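PDB 3RBT: glutathione transferase o1, which probably transfers glutathione to electrophilic substrates and may reduce dehydroascorbate. Local coordinates for residues A[28-33]-A[75-80]; A[38-43]-A[91-96]; A[154-159]-A[202-207]. All blocks are in the same frame, centred on the assembly; numbering follows the deposited sequence.

Interaction 1 of 3, residues A[28-33]-A[75-80]; sequences RLYHVD and IPVLEI
The ring of Tyr-30 meets the facing strand with its edge: Val-77 O and Glu-79 CB lie in its plane at the rim, and outside the two segments Phe-66 and Phe-88 meet the ring, planes turned obliquely. The guanidinium of Arg-28 likewise takes Glu-79 at its edge, its plane turned 67° from that of the carboxylate. One oxygen serves both groups. Glu-79 OE1 accepts from Arg-28 NH1 at 2.8 Å in a salt bridge, and from Tyr-30 OH at 3.1 Å; both donors stand above the carboxylate plane. Sharing one oxygen between a cation and a phenol would probably keep Glu-79 ionised. Arg-28 reaches it with CG anti to the backbone N (chi1 -174°) and a bend at chi3, running alongside Glu-79, while its NE makes a second salt bridge with Glu-53 on the neighbouring strand.

Beneath these groups the backbones pair regularly. Arg-28 with Glu-79 and Tyr-30 with Val-77 are hydrogen-bonded pairs; the shortest link of the first is Glu-79 N to Arg-28 O, 2.7 Å and nearly straight. Leu-29 and Leu-78 form the non-hydrogen-bonded pair between them and point to the other face, where Leu-29 CD1 lies 3.8 Å from Pro-76 CB. The peptide bond before Pro-76 is cis, and Pro-76 CB packs 3.3 Å from Tyr-30 O just as the strand begins. Strand axes 4.7 Å apart at 159° confirm an antiparallel pair, here the two central strands of the four-stranded 2-1-3-4 sheet. That sheet and the cis-proline preceding its third strand are hallmarks of the thioredoxin-like N-terminal domain of glutathione transferases.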
loop_
_atom_site.group_PDB
_atom_site.type_symbol
_atom_site.label_atom_id
_atom_site.label_comp_id
_atom_site.label_asym_id
_atom_site.label_seq_id
_atom_site.Cartn_x
_atom_site.Cartn_y
_atom_site.Cartn_z
ATOM N N ARG A 28 -15.476 -14.559 7.987
ATOM C CA ARG A 28 -14.586 -15.343 8.844
ATOM C C ARG A 28 -13.178 -14.765 8.862
ATOM O O ARG A 28 -12.531 -14.665 7.819
ATOM C CB ARG A 28 -14.541 -16.794 8.366
ATOM C CG ARG A 28 -13.746 -17.745 9.264
ATOM C CD ARG A 28 -13.800 -19.165 8.702
ATOM N NE ARG A 28 -15.128 -19.768 8.832
ATOM C CZ ARG A 28 -15.674 -20.610 7.956
ATOM N NH1 ARG A 28 -15.029 -20.962 6.849
ATOM N NH2 ARG A 28 -16.885 -21.103 8.186
ATOM N N LEU A 29 -12.707 -14.401 10.050
ATOM C CA LEU A 29 -11.339 -13.941 10.212
ATOM C C LEU A 29 -10.446 -15.028 10.806
ATOM O O LEU A 29 -10.714 -15.540 11.905
ATOM C CB LEU A 29 -11.285 -12.671 11.072
ATOM C CG LEU A 29 -9.930 -11.937 11.104
ATOM C CD1 LEU A 29 -9.598 -11.299 9.755
ATOM C CD2 LEU A 29 -9.880 -10.892 12.223
ATOM N N TYR A 30 -9.404 -15.383 10.057
ATOM C CA TYR A 30 -8.305 -16.202 10.557
ATOM C C TYR A 30 -7.260 -15.270 11.168
ATOM O O TYR A 30 -6.683 -14.422 10.482
ATOM C CB TYR A 30 -7.682 -17.039 9.436
ATOM C CG TYR A 30 -8.603 -18.075 8.824
ATOM C CD1 TYR A 30 -9.430 -17.744 7.756
ATOM C CD2 TYR A 30 -8.626 -19.389 9.293
ATOM C CE1 TYR A 30 -10.279 -18.687 7.179
ATOM C CE2 TYR A 30 -9.478 -20.343 8.725
ATOM C CZ TYR A 30 -10.294 -19.977 7.657
ATOM O OH TYR A 30 -11.141 -20.884 7.061
ATOM N N HIS A 31 -7.023 -15.446 12.463
ATOM C CA HIS A 31 -6.328 -14.457 13.276
ATOM C C HIS A 31 -5.469 -15.154 14.314
ATOM O O HIS A 31 -5.910 -16.118 14.943
ATOM C CB HIS A 31 -7.381 -13.561 13.950
ATOM C CG HIS A 31 -6.859 -12.699 15.059
ATOM N ND1 HIS A 31 -5.957 -11.676 14.853
ATOM C CD2 HIS A 31 -7.158 -12.677 16.381
ATOM C CE1 HIS A 31 -5.704 -11.077 16.004
ATOM N NE2 HIS A 31 -6.420 -11.667 16.948
ATOM N N VAL A 32 -4.227 -14.701 14.467
ATOM C CA VAL A 32 -3.399 -15.168 15.577
ATOM C C VAL A 32 -3.624 -14.250 16.780
ATOM O O VAL A 32 -3.453 -13.037 16.682
ATOM C CB VAL A 32 -1.899 -15.183 15.231
ATOM C CG1 VAL A 32 -1.081 -15.564 16.465
ATOM C CG2 VAL A 32 -1.621 -16.146 14.095
ATOM N N ASP A 33 -3.985 -14.837 17.915
ATOM C CA ASP A 33 -4.252 -14.088 19.136
ATOM C C ASP A 33 -3.145 -13.067 19.405
ATOM O O ASP A 33 -1.974 -13.391 19.300
ATOM C CB ASP A 33 -4.392 -15.054 20.322
ATOM C CG ASP A 33 -5.696 -14.869 21.073
ATOM O OD1 ASP A 33 -6.427 -13.893 20.789
ATOM O OD2 ASP A 33 -6.003 -15.702 21.948
ATOM N N ILE A 75 -1.000 -12.959 7.456
ATOM C CA ILE A 75 -2.018 -12.810 8.501
ATOM C C ILE A 75 -2.407 -11.346 8.672
ATOM O O ILE A 75 -1.576 -10.459 8.456
ATOM C CB ILE A 75 -1.588 -13.412 9.880
ATOM C CG1 ILE A 75 -0.324 -12.724 10.419
ATOM C CG2 ILE A 75 -1.447 -14.956 9.802
ATOM C CD1 ILE A 75 0.007 -13.111 11.851
ATOM N N PRO A 76 -3.675 -11.085 9.034
ATOM C CA PRO A 76 -4.746 -12.079 9.175
ATOM C C PRO A 76 -5.296 -12.450 7.806
ATOM O O PRO A 76 -4.821 -11.934 6.794
ATOM C CB PRO A 76 -5.809 -11.315 9.964
ATOM C CG PRO A 76 -5.662 -9.916 9.460
ATOM C CD PRO A 76 -4.161 -9.728 9.344
ATOM N N VAL A 77 -6.281 -13.342 7.776
ATOM C CA VAL A 77 -6.995 -13.652 6.545
ATOM C C VAL A 77 -8.486 -13.429 6.774
ATOM O O VAL A 77 -9.053 -13.919 7.756
ATOM C CB VAL A 77 -6.795 -15.115 6.098
ATOM C CG1 VAL A 77 -7.611 -15.398 4.829
ATOM C CG2 VAL A 77 -5.321 -15.427 5.870
ATOM N N LEU A 78 -9.115 -12.679 5.878
ATOM C CA LEU A 78 -10.554 -12.550 5.914
ATOM C C LEU A 78 -11.128 -13.408 4.798
ATOM O O LEU A 78 -10.823 -13.193 3.610
ATOM C CB LEU A 78 -10.988 -11.079 5.770
ATOM C CG LEU A 78 -12.496 -10.784 5.815
ATOM C CD1 LEU A 78 -13.074 -10.890 7.231
ATOM C CD2 LEU A 78 -12.811 -9.412 5.221
ATOM N N GLU A 79 -11.939 -14.387 5.188
ATOM C CA GLU A 79 -12.607 -15.258 4.229
ATOM C C GLU A 79 -14.014 -14.724 4.020
ATOM O O GLU A 79 -14.736 -14.478 4.983
ATOM C CB GLU A 79 -12.639 -16.711 4.714
ATOM C CG GLU A 79 -13.131 -17.719 3.661
ATOM C CD GLU A 79 -13.031 -19.171 4.121
ATOM O OE1 GLU A 79 -13.219 -19.439 5.325
ATOM O OE2 GLU A 79 -12.769 -20.047 3.276
ATOM N N ILE A 80 -14.390 -14.560 2.751
ATOM C CA ILE A 80 -15.631 -13.891 2.376
ATOM C C ILE A 80 -16.375 -14.744 1.343
ATOM O O ILE A 80 -15.753 -15.538 0.638
ATOM C CB ILE A 80 -15.359 -12.463 1.814
ATOM C CG1 ILE A 80 -14.411 -12.509 0.603
ATOM C CG2 ILE A 80 -14.764 -11.548 2.898
ATOM C CD1 ILE A 80 -14.474 -11.272 -0.272
HETATM O O HOH W 1 -15.119 -21.740 3.783
#

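Interaction 2 of 3, residues A[38-43]-A[91-96]; sequences GHRVLL and ESVVIC
Segments 38-43 and 91-96 are helical turns running almost parallel, 9° between their directions, with axes 9.6 Å apart at closest approach and the nearest CA atoms those of Val-41 and Cys-96. They belong to the two helices, 36-47 and 92-102, that pack on the same face of the sheet in the thioredoxin-like domain, the face carrying Leu-29 and Leu-78.

Val-41 supplies the apolar centre. Its CG1, anti to the backbone N, comes within 3.6 Å of Ile-95 CG2, the two side chains crossing at about a right angle. The second branch is shared: Val-41 CG2 touches the same methyl of Ile-95 and also Cys-96 SG, the latter at 4.0 Å. Ile-95 CG2 is thus set against both methyls of Val-41, and the sulfur, anti to its own carbonyl carbon, turns in toward the CA of Val-41 as well.

At one flank of this apolar patch runs Arg-40, its chain extended from CG to NE although chi1 is off the usual staggered positions. CD passes 3.6 Å from Ser-92 OG before the guanidinium arrives. The strongest polar partner of Arg-40 lies outside the pair: NE donates to the carbonyl O of Met-178 on helix 174-186, so this side chain joins both helices to the C-terminal domain. A leucine at Arg-40 would remove both the donor to Ser-92 and the donor to Met-178, and would probably loosen the seam between the two domains. The link to Ser-92 is a single hydrogen bond: Arg-40 NH1 donates to OG over 3.1 Å with an N-H...O angle of 156°, the oxygen only 3° out of the guanidinium plane.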
loop_
_atom_site.group_PDB
_atom_site.type_symbol
_atom_site.label_atom_id
_atom_site.label_comp_id
_atom_site.label_asym_id
_atom_site.label_seq_id
_atom_site.Cartn_x
_atom_site.Cartn_y
_atom_site.Cartn_z
ATOM N N GLY A 38 -4.437 -8.334 12.763
ATOM C CA GLY A 38 -5.767 -8.883 13.005
ATOM C C GLY A 38 -6.618 -7.969 13.874
ATOM O O GLY A 38 -7.810 -7.828 13.637
ATOM N N HIS A 39 -6.002 -7.360 14.886
ATOM C CA HIS A 39 -6.669 -6.387 15.774
ATOM C C HIS A 39 -7.296 -5.257 14.941
ATOM O O HIS A 39 -8.464 -4.899 15.136
ATOM C CB HIS A 39 -5.657 -5.829 16.779
ATOM C CG HIS A 39 -6.262 -5.051 17.914
ATOM N ND1 HIS A 39 -5.523 -4.649 19.007
ATOM C CD2 HIS A 39 -7.527 -4.614 18.134
ATOM C CE1 HIS A 39 -6.301 -3.979 19.840
ATOM N NE2 HIS A 39 -7.523 -3.949 19.336
ATOM N N ARG A 40 -6.513 -4.724 14.006
ATOM C CA ARG A 40 -6.971 -3.799 12.969
ATOM C C ARG A 40 -8.262 -4.205 12.281
ATOM O O ARG A 40 -9.206 -3.417 12.193
ATOM C CB ARG A 40 -5.914 -3.708 11.873
ATOM C CG ARG A 40 -5.064 -2.507 11.909
ATOM C CD ARG A 40 -4.264 -2.422 10.612
ATOM N NE ARG A 40 -3.407 -1.246 10.653
ATOM C CZ ARG A 40 -2.396 -1.004 9.835
ATOM N NH1 ARG A 40 -2.081 -1.862 8.877
ATOM N NH2 ARG A 40 -1.703 0.114 9.992
ATOM N N VAL A 41 -8.273 -5.424 11.745
ATOM C CA VAL A 41 -9.425 -5.934 11.030
ATOM C C VAL A 41 -10.603 -6.169 11.985
ATOM O O VAL A 41 -11.749 -5.914 11.621
ATOM C CB VAL A 41 -9.083 -7.212 10.220
ATOM C CG1 VAL A 41 -10.315 -7.712 9.466
ATOM C CG2 VAL A 41 -7.936 -6.926 9.233
ATOM N N LEU A 42 -10.328 -6.642 13.201
ATOM C CA LEU A 42 -11.391 -6.783 14.211
ATOM C C LEU A 42 -12.076 -5.444 14.523
ATOM O O LEU A 42 -13.293 -5.387 14.653
ATOM C CB LEU A 42 -10.873 -7.437 15.505
ATOM C CG LEU A 42 -10.524 -8.931 15.431
ATOM C CD1 LEU A 42 -9.743 -9.377 16.676
ATOM C CD2 LEU A 42 -11.783 -9.786 15.244
ATOM N N LEU A 43 -11.287 -4.383 14.646
ATOM C CA LEU A 43 -11.825 -3.038 14.901
ATOM C C LEU A 43 -12.776 -2.555 13.798
ATOM O O LEU A 43 -13.869 -2.058 14.084
ATOM C CB LEU A 43 -10.687 -2.028 15.082
ATOM C CG LEU A 43 -9.810 -2.215 16.323
ATOM C CD1 LEU A 43 -8.621 -1.227 16.310
ATOM C CD2 LEU A 43 -10.608 -2.152 17.635
ATOM N N GLU A 91 -3.852 -9.119 3.471
ATOM C CA GLU A 91 -3.290 -7.779 3.717
ATOM C C GLU A 91 -4.282 -6.830 4.396
ATOM O O GLU A 91 -5.314 -6.477 3.809
ATOM C CB GLU A 91 -2.694 -7.169 2.440
ATOM C CG GLU A 91 -1.512 -7.951 1.872
ATOM C CD GLU A 91 -0.721 -7.174 0.842
ATOM O OE1 GLU A 91 -0.858 -5.930 0.795
ATOM O OE2 GLU A 91 0.053 -7.809 0.072
ATOM N N SER A 92 -3.964 -6.426 5.630
ATOM C CA SER A 92 -4.931 -5.743 6.512
ATOM C C SER A 92 -5.517 -4.466 5.913
ATOM O O SER A 92 -6.701 -4.196 6.076
ATOM C CB SER A 92 -4.314 -5.437 7.892
ATOM O OG SER A 92 -3.270 -4.482 7.784
ATOM N N VAL A 93 -4.682 -3.693 5.223
ATOM C CA VAL A 93 -5.138 -2.493 4.519
ATOM C C VAL A 93 -6.150 -2.827 3.422
ATOM O O VAL A 93 -7.211 -2.217 3.347
ATOM C CB VAL A 93 -3.959 -1.701 3.904
ATOM C CG1 VAL A 93 -4.482 -0.462 3.167
ATOM C CG2 VAL A 93 -2.967 -1.293 4.990
ATOM N N VAL A 94 -5.816 -3.796 2.576
ATOM C CA VAL A 94 -6.712 -4.210 1.492
ATOM C C VAL A 94 -8.030 -4.761 2.061
ATOM O O VAL A 94 -9.128 -4.450 1.555
ATOM C CB VAL A 94 -6.026 -5.240 0.574
ATOM C CG1 VAL A 94 -6.981 -5.750 -0.488
ATOM C CG2 VAL A 94 -4.798 -4.616 -0.078
ATOM N N ILE A 95 -7.904 -5.544 3.130
ATOM C CA ILE A 95 -9.050 -6.150 3.822
ATOM C C ILE A 95 -9.996 -5.084 4.369
ATOM O O ILE A 95 -11.202 -5.137 4.132
ATOM C CB ILE A 95 -8.596 -7.100 4.961
ATOM C CG1 ILE A 95 -8.059 -8.416 4.366
ATOM C CG2 ILE A 95 -9.747 -7.399 5.882
ATOM C CD1 ILE A 95 -7.211 -9.282 5.340
ATOM N N CYS A 96 -9.438 -4.112 5.082
ATOM C CA CYS A 96 -10.236 -3.082 5.711
ATOM C C CYS A 96 -10.880 -2.171 4.676
ATOM O O CYS A 96 -12.017 -1.746 4.869
ATOM C CB CYS A 96 -9.389 -2.268 6.697
ATOM S SG CYS A 96 -8.912 -3.179 8.201
#

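Interaction 3 of 3, residues A[154-159]-A[202-207]; sequences IFEKEL and SLFPNF
Phe-155 opens the contact with its CB, which sits 3.6 Å from CE1 of Phe-207; the Phe-155 ring itself swings off to meet Phe-126 edge-to-face in the core of the C-terminal helical domain. Glu-156, next along helix 145-162, carries most of the interaction. CG is anti to the backbone N, and a bend at chi2 (70°) turns the carboxylate onto the start of helix 205-216. There it grips two successive backbone N-H groups in fork fashion. OE1 accepts from Asn-206 N at 3.1 Å and OE2 from Phe-207 N at 2.8 Å, each through its syn lone pair and with N-H...O angles of 154° and 159°. Around this grip, Glu-156 CB rests 3.9 Å from CD1 of Phe-204, the N-cap residue, and OE1 lies against CD of Pro-205. One turn later Leu-159 places CD2 3.4 Å from the carbonyl O of Asn-206, whose side-chain ND2 is hydrogen-bonded to Thr-160 OG1 on helix 145-162.

A buried carboxylate from a helix remote in sequence thus accepts from the first-turn N-H groups of 205-216, where the N-cap residue is a phenylalanine without a polar side chain. The two N-H donors and the helix dipole would probably stabilise the negative charge of Glu-156 and lower its pKa.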
loop_
_atom_site.group_PDB
_atom_site.type_symbol
_atom_site.label_atom_id
_atom_site.label_comp_id
_atom_site.label_asym_id
_atom_site.label_seq_id
_atom_site.Cartn_x
_atom_site.Cartn_y
_atom_site.Cartn_z
ATOM N N ILE A 154 5.099 13.234 14.218
ATOM C CA ILE A 154 4.366 13.461 12.970
ATOM C C ILE A 154 2.853 13.430 13.219
ATOM O O ILE A 154 2.122 14.321 12.784
ATOM C CB ILE A 154 4.785 12.428 11.877
ATOM C CG1 ILE A 154 6.190 12.756 11.349
ATOM C CG2 ILE A 154 3.771 12.382 10.722
ATOM C CD1 ILE A 154 6.912 11.567 10.723
ATOM N N PHE A 155 2.400 12.411 13.938
ATOM C CA PHE A 155 0.974 12.251 14.223
ATOM C C PHE A 155 0.419 13.279 15.207
ATOM O O PHE A 155 -0.763 13.611 15.150
ATOM C CB PHE A 155 0.666 10.810 14.645
ATOM C CG PHE A 155 0.544 9.873 13.483
ATOM C CD1 PHE A 155 -0.708 9.498 13.011
ATOM C CD2 PHE A 155 1.678 9.402 12.823
ATOM C CE1 PHE A 155 -0.837 8.645 11.913
ATOM C CE2 PHE A 155 1.562 8.541 11.712
ATOM C CZ PHE A 155 0.300 8.165 11.263
ATOM N N GLU A 156 1.279 13.793 16.086
ATOM C CA GLU A 156 0.897 14.864 17.003
ATOM C C GLU A 156 0.616 16.138 16.214
ATOM O O GLU A 156 -0.426 16.775 16.389
ATOM C CB GLU A 156 2.005 15.117 18.036
ATOM C CG GLU A 156 1.812 16.376 18.890
ATOM C CD GLU A 156 0.661 16.264 19.871
ATOM O OE1 GLU A 156 0.195 17.314 20.349
ATOM O OE2 GLU A 156 0.221 15.134 20.172
ATOM N N LYS A 157 1.556 16.483 15.338
ATOM C CA LYS A 157 1.432 17.637 14.461
ATOM C C LYS A 157 0.223 17.524 13.532
ATOM O O LYS A 157 -0.499 18.503 13.334
ATOM C CB LYS A 157 2.723 17.836 13.666
ATOM C CG LYS A 157 3.840 18.485 14.487
ATOM C CD LYS A 157 5.205 18.322 13.824
ATOM C CE LYS A 157 6.316 18.911 14.688
ATOM N NZ LYS A 157 7.651 18.403 14.261
ATOM N N GLU A 158 -0.003 16.328 12.990
ATOM C CA GLU A 158 -1.140 16.085 12.107
ATOM C C GLU A 158 -2.485 16.223 12.824
ATOM O O GLU A 158 -3.398 16.871 12.307
ATOM C CB GLU A 158 -1.042 14.706 11.451
ATOM C CG GLU A 158 -2.174 14.402 10.473
ATOM C CD GLU A 158 -2.156 15.287 9.235
ATOM O OE1 GLU A 158 -1.063 15.643 8.760
ATOM O OE2 GLU A 158 -3.242 15.625 8.724
ATOM N N LEU A 159 -2.609 15.604 14.000
ATOM C CA LEU A 159 -3.846 15.709 14.780
ATOM C C LEU A 159 -4.122 17.164 15.182
ATOM O O LEU A 159 -5.265 17.620 15.110
ATOM C CB LEU A 159 -3.794 14.805 16.016
ATOM C CG LEU A 159 -5.031 14.667 16.905
ATOM C CD1 LEU A 159 -6.245 14.155 16.133
ATOM C CD2 LEU A 159 -4.711 13.734 18.059
ATOM N N SER A 202 4.072 13.053 27.565
ATOM C CA SER A 202 3.860 14.494 27.725
ATOM C C SER A 202 4.335 15.315 26.521
ATOM O O SER A 202 3.935 16.471 26.356
ATOM C CB SER A 202 4.544 14.976 29.011
ATOM O OG SER A 202 4.577 16.395 29.088
ATOM N N LEU A 203 5.183 14.707 25.690
ATOM C CA LEU A 203 5.672 15.326 24.455
ATOM C C LEU A 203 4.579 15.460 23.398
ATOM O O LEU A 203 4.672 16.308 22.504
ATOM C CB LEU A 203 6.850 14.526 23.875
ATOM C CG LEU A 203 8.222 14.661 24.549
ATOM C CD1 LEU A 203 9.062 13.410 24.341
ATOM C CD2 LEU A 203 8.967 15.908 24.058
ATOM N N PHE A 204 3.548 14.627 23.507
ATOM C CA PHE A 204 2.471 14.589 22.522
ATOM C C PHE A 204 1.118 14.729 23.212
ATOM O O PHE A 204 0.409 13.732 23.390
ATOM C CB PHE A 204 2.548 13.295 21.708
ATOM C CG PHE A 204 3.953 12.869 21.398
ATOM C CD1 PHE A 204 4.710 13.560 20.454
ATOM C CD2 PHE A 204 4.534 11.800 22.074
ATOM C CE1 PHE A 204 6.018 13.183 20.180
ATOM C CE2 PHE A 204 5.839 11.418 21.807
ATOM C CZ PHE A 204 6.582 12.110 20.857
ATOM N N PRO A 205 0.758 15.969 23.597
ATOM C CA PRO A 205 -0.416 16.215 24.439
ATOM C C PRO A 205 -1.745 15.931 23.747
ATOM O O PRO A 205 -2.636 15.355 24.366
ATOM C CB PRO A 205 -0.283 17.698 24.818
ATOM C CG PRO A 205 0.552 18.295 23.753
ATOM C CD PRO A 205 1.486 17.215 23.291
ATOM N N ASN A 206 -1.872 16.316 22.479
ATOM C CA ASN A 206 -3.089 16.026 21.711
ATOM C C ASN A 206 -3.241 14.532 21.386
ATOM O O ASN A 206 -4.341 13.979 21.475
ATOM C CB ASN A 206 -3.150 16.887 20.440
ATOM C CG ASN A 206 -3.294 18.379 20.751
ATOM O OD1 ASN A 206 -4.001 18.760 21.680
ATOM N ND2 ASN A 206 -2.625 19.221 19.965
ATOM N N PHE A 207 -2.131 13.885 21.040
ATOM C CA PHE A 207 -2.124 12.441 20.772
ATOM C C PHE A 207 -2.486 11.665 22.030
ATOM O O PHE A 207 -3.308 10.754 21.980
ATOM C CB PHE A 207 -0.757 11.983 20.247
ATOM C CG PHE A 207 -0.803 10.695 19.472
ATOM C CD1 PHE A 207 -1.178 10.689 18.132
ATOM C CD2 PHE A 207 -0.475 9.487 20.083
ATOM C CE1 PHE A 207 -1.225 9.502 17.404
ATOM C CE2 PHE A 207 -0.515 8.290 19.371
ATOM C CZ PHE A 207 -0.892 8.296 18.023
#

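In the fold
From the N terminus, strand 27-31 leads into helix 36-47, so the first segments of interactions 1 and 2 follow each other closely. Interaction 1 closes its loop at 75-80, and interaction 2 only at 91-96; their segments alternate, so the two loops cross. Their centres are 9 Å apart and they touch, Leu-29 CD1 lying 3.7 Å from Val-41 CG1, which joins the sheet to the helices on one of its faces. Interaction 3 comes afterwards in series, closing a largely helical loop between 154-159 and 202-207 within the C-terminal domain. Its centre is about 32 Å from that of interaction 1 and about 24 Å from that of interaction 2, with no direct contact to either.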